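Local coordinates for phosphatidylinositol 4,5-bisphosphate-binding protein SLM1 (Saccharomyces cerevisiae, PDB 4A6H) that binds phosphatidylinositol 4,5-bisphosphate through its PH domain and acts with SLM2 as an effector of TORC2 and calcineurin signalling, at the interface of chains A and B. Coordinates in Å, arbitrary orientation; residue numbers count along the deposited sequence, not the author numbering. Chains: chain A/B, Phosphatidylinositol 4,5-bisphosphate-binding protein SLM1.

The interface of chains A and B. Residues chain A 32-33, 35, 51; chain B 30, 33, 35, 37, 46, 48.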
loop_
_atom_site.group_PDB
_atom_site.type_symbol
_atom_site.label_atom_id
_atom_site.label_comp_id
_atom_site.label_asym_id
_atom_site.label_seq_id
_atom_site.Cartn_x
_atom_site.Cartn_y
_atom_site.Cartn_z
ATOM N N ASN A 32 1.123 -3.391 -4.851
ATOM C CA ASN A 32 0.770 -4.630 -5.539
ATOM C C ASN A 32 1.565 -4.891 -6.810
ATOM O O ASN A 32 1.826 -6.037 -7.157
ATOM C CB ASN A 32 -0.723 -4.643 -5.889
ATOM C CG ASN A 32 -1.612 -4.573 -4.671
ATOM O OD1 ASN A 32 -1.453 -5.350 -3.732
ATOM N ND2 ASN A 32 -2.558 -3.647 -4.679
ATOM N N PHE A 33 1.944 -3.825 -7.515
ATOM C CA PHE A 33 2.523 -3.962 -8.847
ATOM C C PHE A 33 3.622 -2.961 -9.100
ATOM O O PHE A 33 3.635 -1.868 -8.518
ATOM C CB PHE A 33 1.461 -3.677 -9.928
ATOM C CG PHE A 33 0.422 -4.756 -10.086
ATOM C CD1 PHE A 33 0.700 -5.921 -10.796
ATOM C CD2 PHE A 33 -0.836 -4.588 -9.555
ATOM C CE1 PHE A 33 -0.262 -6.911 -10.951
ATOM C CE2 PHE A 33 -1.801 -5.570 -9.697
ATOM C CZ PHE A 33 -1.513 -6.733 -10.401
ATOM N N HIS A 35 4.057 -1.056 -12.298
ATOM C CA HIS A 35 3.417 -0.775 -13.569
ATOM C C HIS A 35 4.341 0.003 -14.469
ATOM O O HIS A 35 5.083 0.870 -14.003
ATOM C CB HIS A 35 2.173 0.109 -13.392
ATOM C CG HIS A 35 1.112 -0.473 -12.513
ATOM N ND1 HIS A 35 0.291 -1.502 -12.916
ATOM C CD2 HIS A 35 0.707 -0.133 -11.264
ATOM C CE1 HIS A 35 -0.562 -1.785 -11.948
ATOM N NE2 HIS A 35 -0.339 -0.961 -10.939
ATOM N N SER A 51 1.949 -4.820 -16.066
ATOM C CA SER A 51 1.853 -4.735 -14.620
ATOM C C SER A 51 2.498 -5.981 -14.034
ATOM O O SER A 51 1.995 -7.100 -14.217
ATOM C CB SER A 51 0.389 -4.628 -14.173
ATOM O OG SER A 51 -0.232 -3.487 -14.741
ATOM N N THR B 30 -8.778 -2.116 -6.331
ATOM C CA THR B 30 -7.750 -1.507 -5.508
ATOM C C THR B 30 -8.026 -0.006 -5.486
ATOM O O THR B 30 -8.929 0.471 -6.156
ATOM C CB THR B 30 -6.354 -1.760 -6.099
ATOM O OG1 THR B 30 -6.191 -0.977 -7.287
ATOM C CG2 THR B 30 -6.122 -3.237 -6.403
ATOM N N PHE B 33 -7.317 0.854 -9.435
ATOM C CA PHE B 33 -7.811 0.143 -10.605
ATOM C C PHE B 33 -8.918 -0.814 -10.253
ATOM O O PHE B 33 -8.983 -1.345 -9.144
ATOM C CB PHE B 33 -6.689 -0.728 -11.208
ATOM C CG PHE B 33 -5.615 0.042 -11.940
ATOM C CD1 PHE B 33 -5.832 0.564 -13.201
ATOM C CD2 PHE B 33 -4.369 0.192 -11.376
ATOM C CE1 PHE B 33 -4.840 1.253 -13.873
ATOM C CE2 PHE B 33 -3.378 0.867 -12.039
ATOM C CZ PHE B 33 -3.609 1.403 -13.279
ATOM N N HIS B 35 -9.199 -4.276 -11.628
ATOM C CA HIS B 35 -8.487 -5.273 -12.432
ATOM C C HIS B 35 -9.384 -6.476 -12.708
ATOM O O HIS B 35 -10.110 -6.925 -11.817
ATOM C CB HIS B 35 -7.274 -5.832 -11.672
ATOM C CG HIS B 35 -6.219 -4.826 -11.327
ATOM N ND1 HIS B 35 -5.425 -4.220 -12.275
ATOM C CD2 HIS B 35 -5.789 -4.365 -10.127
ATOM C CE1 HIS B 35 -4.571 -3.407 -11.680
ATOM N NE2 HIS B 35 -4.771 -3.474 -10.376
ATOM N N PHE B 37 -9.072 -10.538 -13.835
ATOM C CA PHE B 37 -8.220 -11.708 -14.025
ATOM C C PHE B 37 -9.108 -12.842 -14.518
ATOM O O PHE B 37 -10.316 -12.821 -14.314
ATOM C CB PHE B 37 -7.577 -12.134 -12.714
ATOM C CG PHE B 37 -6.619 -11.119 -12.143
ATOM C CD1 PHE B 37 -5.273 -11.132 -12.498
ATOM C CD2 PHE B 37 -7.068 -10.152 -11.257
ATOM C CE1 PHE B 37 -4.387 -10.187 -11.961
ATOM C CE2 PHE B 37 -6.194 -9.214 -10.716
ATOM C CZ PHE B 37 -4.852 -9.225 -11.075
ATOM N N LEU B 46 -1.274 -14.040 -12.684
ATOM C CA LEU B 46 -0.602 -12.838 -12.197
ATOM C C LEU B 46 -0.809 -11.614 -13.059
ATOM O O LEU B 46 -0.510 -10.500 -12.630
ATOM C CB LEU B 46 0.907 -13.106 -12.094
ATOM C CG LEU B 46 1.284 -14.222 -11.116
ATOM C CD1 LEU B 46 2.784 -14.515 -11.151
ATOM C CD2 LEU B 46 0.839 -13.835 -9.710
ATOM N N PRO B 48 -3.187 -9.171 -15.158
ATOM C CA PRO B 48 -4.566 -8.763 -15.407
ATOM C C PRO B 48 -4.923 -8.873 -16.890
ATOM O O PRO B 48 -4.113 -8.533 -17.769
ATOM C CB PRO B 48 -4.582 -7.293 -14.976
ATOM C CG PRO B 48 -3.456 -7.156 -14.000
ATOM C CD PRO B 48 -2.395 -8.123 -14.487
HETATM O O HOH W 1 2.112 -9.622 -13.257
#
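A:Phe33 and B:His35 run alongside one another in opposite senses where strands 33-37 of two PH domains meet about a two-fold axis, and A:His35 with B:Phe33 forms the twin pair. Each phenyl ring touches its histidine through one corner: A:Phe33 CE2 lies 3.7 Å from the imidazole NE2 of B:His35, and B:Phe33 CE2 is equally 3.7 Å from A:His35 NE2. A flat, non-polar phenyl can pack against an imidazole in van der Waals contact, and a C-H···N attraction is possible if NE2 carries no hydrogen. The two imidazoles approach without touching, NE2 of A:His35 standing 5.1 Å from NE2 of B:His35; two positive charges here would probably be unfavourable.

The far end of the A:Phe33 ring, directed across by a CG anti to the carbonyl carbon (chi1 -72°), meets the compact ring of B:Pro48 tip to tip, CZ to CG 4.1 Å, and B:Phe37 CZ lies near the same CZ of A:Phe33. At the margin, A:Asn32 points ND2 at B:Thr30 CG2, a loose contact in which the methyl offers a small non-polar tip to a short amide.

Direct hydrogen bonds stay within each chain. The small hydroxyl OG of A:Ser51 reaches ND1 of A:His35 in the ring plane at 2.7 Å, which probably helps fix the ring's rotation, with NE2 toward B:Phe33. B:Thr30 OG1 accepts the backbone N-H of B:Phe33. Between the chains, a water links the carbonyls of A:Ser51 and B:Leu46.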